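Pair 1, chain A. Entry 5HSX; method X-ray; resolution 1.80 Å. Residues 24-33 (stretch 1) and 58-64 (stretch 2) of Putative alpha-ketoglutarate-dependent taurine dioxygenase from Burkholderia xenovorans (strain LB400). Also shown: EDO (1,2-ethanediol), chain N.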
# COMPACT_ATOMS: atom_id res chain seq x y z
N PRO A 24 -8.29 14.25 6.05
CA PRO A 24 -7.13 13.66 5.36
C PRO A 24 -6.88 12.23 5.81
O PRO A 24 -7.20 11.82 6.93
CB PRO A 24 -5.98 14.58 5.77
CG PRO A 24 -6.64 15.86 6.24
CD PRO A 24 -7.93 15.42 6.86
N LEU A 25 -6.26 11.47 4.91
CA LEU A 25 -6.06 10.04 5.11
C LEU A 25 -4.60 9.62 5.23
O LEU A 25 -4.35 8.47 5.61
CB LEU A 25 -6.74 9.26 3.98
CG LEU A 25 -8.26 9.39 3.99
CD1 LEU A 25 -8.89 8.87 2.70
CD2 LEU A 25 -8.83 8.65 5.20
N SER A 26 -3.65 10.50 4.93
CA SER A 26 -2.24 10.22 5.13
C SER A 26 -1.53 11.56 5.21
O SER A 26 -2.16 12.61 5.09
CB SER A 26 -1.66 9.34 4.02
OG SER A 26 -1.48 10.09 2.82
N ALA A 27 -0.21 11.52 5.41
CA ALA A 27 0.53 12.77 5.61
C ALA A 27 0.35 13.71 4.42
O ALA A 27 0.20 14.93 4.61
CB ALA A 27 2.01 12.49 5.84
N HIS A 28 0.36 13.19 3.20
CA HIS A 28 0.31 14.12 2.08
C HIS A 28 -0.56 13.69 0.90
O HIS A 28 -0.51 14.35 -0.14
CB HIS A 28 1.72 14.42 1.56
CG HIS A 28 2.59 15.14 2.55
ND1 HIS A 28 2.40 16.46 2.89
CD2 HIS A 28 3.66 14.72 3.27
CE1 HIS A 28 3.30 16.82 3.78
NE2 HIS A 28 4.08 15.78 4.03
N ILE A 29 -1.38 12.65 1.02
CA ILE A 29 -2.29 12.33 -0.09
C ILE A 29 -3.56 11.67 0.43
O ILE A 29 -3.52 10.78 1.28
CB ILE A 29 -1.59 11.47 -1.17
CG1 ILE A 29 -2.55 11.22 -2.34
CG2 ILE A 29 -1.06 10.14 -0.58
CD1 ILE A 29 -1.87 10.65 -3.56
N GLY A 30 -4.69 12.12 -0.12
CA GLY A 30 -5.96 11.48 0.12
C GLY A 30 -6.76 12.16 1.21
O GLY A 30 -6.21 12.45 2.28
N ALA A 31 -8.04 12.42 0.96
CA ALA A 31 -8.91 12.99 1.97
C ALA A 31 -10.35 12.59 1.68
O ALA A 31 -10.76 12.52 0.52
CB ALA A 31 -8.79 14.52 2.02
N GLU A 32 -11.11 12.31 2.74
CA GLU A 32 -12.54 12.11 2.61
C GLU A 32 -13.24 13.46 2.70
O GLU A 32 -12.83 14.34 3.46
CB GLU A 32 -13.08 11.18 3.71
CG GLU A 32 -12.54 9.77 3.63
CD GLU A 32 -13.41 8.77 4.38
OE1 GLU A 32 -14.36 9.20 5.07
OE2 GLU A 32 -13.15 7.55 4.26
N ILE A 33 -14.29 13.62 1.89
CA ILE A 33 -15.16 14.78 1.96
C ILE A 33 -16.53 14.31 2.42
O ILE A 33 -17.07 13.32 1.90
CB ILE A 33 -15.26 15.51 0.60
CG1 ILE A 33 -13.87 16.00 0.17
CG2 ILE A 33 -16.25 16.66 0.68
CD1 ILE A 33 -13.83 16.65 -1.20
N ARG A 58 -4.79 15.74 -3.69
CA ARG A 58 -4.50 14.96 -4.90
C ARG A 58 -5.61 13.98 -5.28
O ARG A 58 -5.86 13.79 -6.47
CB ARG A 58 -3.19 14.17 -4.78
CG ARG A 58 -2.00 14.92 -4.20
CD ARG A 58 -1.77 16.25 -4.88
NE ARG A 58 -0.69 16.95 -4.19
CZ ARG A 58 -0.14 18.09 -4.61
NH1 ARG A 58 -0.55 18.65 -5.74
NH2 ARG A 58 0.83 18.64 -3.90
N VAL A 59 -6.22 13.33 -4.30
CA VAL A 59 -7.39 12.48 -4.53
C VAL A 59 -8.33 12.67 -3.35
O VAL A 59 -7.90 12.65 -2.19
CB VAL A 59 -7.03 10.99 -4.71
CG1 VAL A 59 -6.20 10.43 -3.51
CG2 VAL A 59 -8.29 10.16 -4.92
N VAL A 60 -9.62 12.87 -3.63
CA VAL A 60 -10.61 13.01 -2.58
C VAL A 60 -11.67 11.94 -2.76
O VAL A 60 -11.94 11.47 -3.88
CB VAL A 60 -11.23 14.43 -2.55
CG1 VAL A 60 -10.15 15.46 -2.21
CG2 VAL A 60 -11.90 14.78 -3.89
N PHE A 61 -12.27 11.53 -1.64
CA PHE A 61 -13.20 10.41 -1.63
C PHE A 61 -14.53 10.82 -1.00
O PHE A 61 -14.56 11.59 -0.04
CB PHE A 61 -12.62 9.21 -0.85
CG PHE A 61 -11.29 8.75 -1.35
CD1 PHE A 61 -11.19 7.96 -2.49
CD2 PHE A 61 -10.12 9.09 -0.67
CE1 PHE A 61 -9.95 7.51 -2.94
CE2 PHE A 61 -8.88 8.65 -1.11
CZ PHE A 61 -8.80 7.86 -2.25
N PHE A 62 -15.62 10.29 -1.55
CA PHE A 62 -16.95 10.44 -0.99
C PHE A 62 -17.50 9.07 -0.64
O PHE A 62 -17.13 8.06 -1.26
CB PHE A 62 -17.91 11.15 -1.97
CG PHE A 62 -17.39 12.47 -2.50
CD1 PHE A 62 -17.77 13.67 -1.91
CD2 PHE A 62 -16.55 12.51 -3.60
CE1 PHE A 62 -17.30 14.89 -2.41
CE2 PHE A 62 -16.08 13.72 -4.10
CZ PHE A 62 -16.45 14.91 -3.50
N ARG A 63 -18.39 9.03 0.35
CA ARG A 63 -19.05 7.81 0.77
C ARG A 63 -20.56 7.99 0.71
O ARG A 63 -21.08 9.10 0.86
CB ARG A 63 -18.66 7.41 2.20
CG ARG A 63 -17.18 7.21 2.44
CD ARG A 63 -16.67 5.94 1.78
NE ARG A 63 -15.36 5.57 2.31
CZ ARG A 63 -14.69 4.48 1.97
NH1 ARG A 63 -15.20 3.63 1.08
NH2 ARG A 63 -13.50 4.23 2.51
N GLU A 64 -21.27 6.88 0.48
CA GLU A 64 -22.73 6.84 0.53
C GLU A 64 -23.35 7.80 -0.48
O GLU A 64 -24.33 8.48 -0.20
CB GLU A 64 -23.24 7.16 1.94
CG GLU A 64 -22.80 6.18 3.01
CD GLU A 64 -23.37 4.80 2.78
OE1 GLU A 64 -22.58 3.83 2.71
OE2 GLU A 64 -24.61 4.67 2.68
C1 EDO N . -1.35 19.35 2.40
O1 EDO N . -0.66 19.91 3.52
C2 EDO N . -0.86 17.93 2.16
O2 EDO N . 0.57 17.96 2.01
O HOH W 1 -0.59 16.76 -1.35
O HOH W 2 -11.32 6.05 3.62
O HOH W 3 -19.28 11.66 1.36

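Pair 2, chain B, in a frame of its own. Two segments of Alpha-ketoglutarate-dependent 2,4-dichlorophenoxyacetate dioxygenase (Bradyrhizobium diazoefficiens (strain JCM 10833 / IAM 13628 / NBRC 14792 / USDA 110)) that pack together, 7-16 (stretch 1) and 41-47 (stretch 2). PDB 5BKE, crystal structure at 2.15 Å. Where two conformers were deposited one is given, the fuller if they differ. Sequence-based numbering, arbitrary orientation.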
# COMPACT_ATOMS: atom_id res chain seq x y z
N GLN B 7 -2.85 -9.20 30.24
CA GLN B 7 -3.03 -10.30 29.29
C GLN B 7 -2.00 -11.39 29.51
O GLN B 7 -0.82 -11.10 29.74
CB GLN B 7 -2.99 -9.80 27.85
CG GLN B 7 -3.52 -10.80 26.84
CD GLN B 7 -3.75 -10.21 25.46
OE1 GLN B 7 -4.14 -9.05 25.33
NE2 GLN B 7 -3.51 -11.00 24.43
N LEU B 8 -2.43 -12.65 29.46
CA LEU B 8 -1.56 -13.80 29.78
C LEU B 8 -1.13 -14.67 28.60
O LEU B 8 -0.19 -15.46 28.72
CB LEU B 8 -2.19 -14.69 30.87
CG LEU B 8 -2.51 -14.14 32.27
CD1 LEU B 8 -3.07 -15.26 33.14
CD2 LEU B 8 -1.31 -13.49 32.95
N GLN B 9 -1.81 -14.53 27.47
CA GLN B 9 -1.50 -15.31 26.27
C GLN B 9 -1.60 -14.38 25.07
O GLN B 9 -2.31 -13.38 25.13
CB GLN B 9 -2.47 -16.50 26.13
CG GLN B 9 -1.92 -17.71 25.37
CD GLN B 9 -2.27 -17.72 23.89
OE1 GLN B 9 -3.11 -16.94 23.43
NE2 GLN B 9 -1.65 -18.63 23.14
N THR B 10 -0.90 -14.72 23.97
CA THR B 10 -0.85 -13.82 22.82
C THR B 10 -2.23 -13.43 22.30
O THR B 10 -2.43 -12.28 21.96
CB THR B 10 0.02 -14.32 21.65
OG1 THR B 10 -0.39 -15.64 21.25
CG2 THR B 10 1.51 -14.32 22.04
N HIS B 11 -3.18 -14.37 22.28
CA HIS B 11 -4.50 -14.13 21.67
C HIS B 11 -5.63 -13.75 22.62
O HIS B 11 -6.60 -13.13 22.18
CB HIS B 11 -4.95 -15.37 20.90
CG HIS B 11 -4.21 -15.58 19.62
ND1 HIS B 11 -3.16 -16.46 19.51
CD2 HIS B 11 -4.37 -15.03 18.39
CE1 HIS B 11 -2.71 -16.46 18.27
NE2 HIS B 11 -3.43 -15.60 17.57
N PHE B 12 -5.51 -14.15 23.88
CA PHE B 12 -6.62 -14.08 24.85
C PHE B 12 -6.12 -14.27 26.29
O PHE B 12 -4.89 -14.38 26.51
CB PHE B 12 -7.75 -15.07 24.46
CG PHE B 12 -7.45 -16.54 24.74
CD1 PHE B 12 -6.22 -17.13 24.42
CD2 PHE B 12 -8.45 -17.35 25.29
CE1 PHE B 12 -5.99 -18.48 24.67
CE2 PHE B 12 -8.23 -18.70 25.55
CZ PHE B 12 -6.99 -19.27 25.23
N VAL B 13 -7.06 -14.32 27.25
CA VAL B 13 -6.81 -14.54 28.70
C VAL B 13 -6.32 -13.28 29.41
O VAL B 13 -5.23 -12.76 29.10
CB VAL B 13 -5.88 -15.75 29.04
CG1 VAL B 13 -5.83 -16.04 30.54
CG2 VAL B 13 -6.31 -17.01 28.29
N GLY B 14 -7.13 -12.80 30.35
CA GLY B 14 -6.74 -11.69 31.21
C GLY B 14 -6.64 -12.04 32.69
O GLY B 14 -7.46 -12.81 33.22
N GLN B 15 -5.64 -11.48 33.35
CA GLN B 15 -5.50 -11.59 34.80
C GLN B 15 -6.07 -10.34 35.43
O GLN B 15 -5.69 -9.22 35.07
CB GLN B 15 -4.03 -11.79 35.21
CG GLN B 15 -3.82 -11.98 36.70
CD GLN B 15 -2.40 -12.40 37.05
OE1 GLN B 15 -1.96 -13.50 36.70
NE2 GLN B 15 -1.69 -11.53 37.75
N VAL B 16 -6.99 -10.53 36.37
CA VAL B 16 -7.68 -9.41 37.00
C VAL B 16 -7.21 -9.20 38.43
O VAL B 16 -7.11 -10.15 39.21
CB VAL B 16 -9.22 -9.61 36.98
CG1 VAL B 16 -9.92 -8.34 37.43
CG2 VAL B 16 -9.70 -9.99 35.59
N ALA B 41 -12.14 -13.62 26.89
CA ALA B 41 -12.75 -14.97 26.90
C ALA B 41 -12.51 -15.81 28.17
O ALA B 41 -13.36 -16.65 28.54
CB ALA B 41 -12.41 -15.77 25.64
N VAL B 42 -11.38 -15.58 28.83
CA VAL B 42 -11.00 -16.26 30.07
C VAL B 42 -10.40 -15.22 31.02
O VAL B 42 -9.56 -14.39 30.61
CB VAL B 42 -9.98 -17.42 29.85
CG1 VAL B 42 -9.66 -18.15 31.15
CG2 VAL B 42 -10.48 -18.44 28.83
N LEU B 43 -10.84 -15.25 32.27
CA LEU B 43 -10.33 -14.35 33.29
C LEU B 43 -9.81 -15.13 34.49
O LEU B 43 -10.42 -16.12 34.90
CB LEU B 43 -11.40 -13.33 33.70
CG LEU B 43 -11.88 -12.29 32.68
CD1 LEU B 43 -12.89 -11.35 33.34
CD2 LEU B 43 -10.73 -11.49 32.03
N VAL B 44 -8.68 -14.68 35.02
CA VAL B 44 -7.97 -15.34 36.12
C VAL B 44 -7.94 -14.37 37.30
O VAL B 44 -7.49 -13.24 37.16
CB VAL B 44 -6.53 -15.73 35.70
CG1 VAL B 44 -5.73 -16.32 36.88
CG2 VAL B 44 -6.55 -16.71 34.53
N PHE B 45 -8.47 -14.80 38.44
CA PHE B 45 -8.44 -14.02 39.67
C PHE B 45 -7.62 -14.84 40.65
O PHE B 45 -7.89 -16.03 40.82
CB PHE B 45 -9.84 -13.81 40.26
CG PHE B 45 -10.77 -12.97 39.41
CD1 PHE B 45 -11.40 -13.50 38.27
CD2 PHE B 45 -11.08 -11.66 39.78
CE1 PHE B 45 -12.28 -12.74 37.52
CE2 PHE B 45 -11.96 -10.88 39.03
CZ PHE B 45 -12.56 -11.42 37.89
N HIS B 46 -6.64 -14.22 41.29
CA HIS B 46 -5.87 -14.90 42.34
C HIS B 46 -6.41 -14.54 43.73
O HIS B 46 -7.03 -13.50 43.91
CB HIS B 46 -4.36 -14.57 42.22
CG HIS B 46 -3.74 -15.05 40.94
ND1 HIS B 46 -3.65 -16.38 40.60
CD2 HIS B 46 -3.17 -14.37 39.92
CE1 HIS B 46 -3.06 -16.50 39.43
NE2 HIS B 46 -2.75 -15.29 38.99
N ASP B 47 -6.16 -15.42 44.71
CA ASP B 47 -6.48 -15.16 46.13
C ASP B 47 -7.94 -14.74 46.33
O ASP B 47 -8.24 -13.66 46.83
CB ASP B 47 -5.52 -14.12 46.74
CG ASP B 47 -4.06 -14.44 46.47
OD1 ASP B 47 -3.56 -15.44 47.04
OD2 ASP B 47 -3.42 -13.69 45.70

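The sharpest difference lies where F61(A) of pair 1 matches V44(B) of pair 2: a phenyl ring fills the space beside the turn in one, a branched three-carbon side chain in the other. In pair 1 the F61(A) ring reaches across to the first stretch, where its CD2 lies 3.6 Å from CD1 of L25(A) and its CE2 lies 4.2 Å from CA of G30(A). The matching residue of G30(A) is V13(B), which in pair 2 supplies a side chain in place of the ring: V13(B) CG1 stands 4.1 Å from V44(B) CG2, and L8(B) CD1, from the position of L25(A), stands 4.0 Å from the same CG2. A CB on G30(A) would lie 3.8 Å from F61(A) CE2, and its backbone angles (97/133) by themselves call for glycine; V13(B) nonetheless has positive phi (79/117).

The backbones superpose to 0.6 Å over 14 central residues. In each, a turn leads into a short strand that runs parallel to a second strand, at 41° in pair 1 and 34° in pair 2. Three backbone hydrogen bonds recur: A31(A) N to V59(A) O (3.2 Å), F61(A) N to A31(A) O (2.8 Å) and I33(A) N to F61(A) O (2.8 Å), against G14(B) N to V42(B) O, V44(B) N to G14(B) O and V16(B) N to V44(B) O, each 2.9 Å. The turn is closed in both, by L25(A) N to G30(A) O and by L8(B) N to V13(B) O, each 2.8 Å.

Alanine and glycine exchange at A31(A) and G14(B). The absent side chain matters in pair 2, since a CB on G14(B) would come within a tight 3.3 Å of L43(B) CD2; the smaller V60(A) occupies that position in pair 1. I29(A) and F12(B) have nearly coincident side-chain centres: I29(A) CG1 meets V59(A) CG1 at 3.9 Å, while F12(B) CE2 meets V42(B) CG2 at 4.0 Å.

Where the second strands end, at F62(A) and F45(B), the solutions converge. I33(A) CB approaches F62(A) CE1 at 3.7 Å; V16(B) CB lies over the face of the F45(B) ring, 3.9 Å from its centroid. The polar pair differs in charge: E32(A) OE2 and R63(A) NE form a salt bridge at 3.6 Å, with water 2 also joining OE2 to R63(A) NH2, whereas H46(B) NE2 gives Q15(B) OE1 a weak 3.0 Å hydrogen bond.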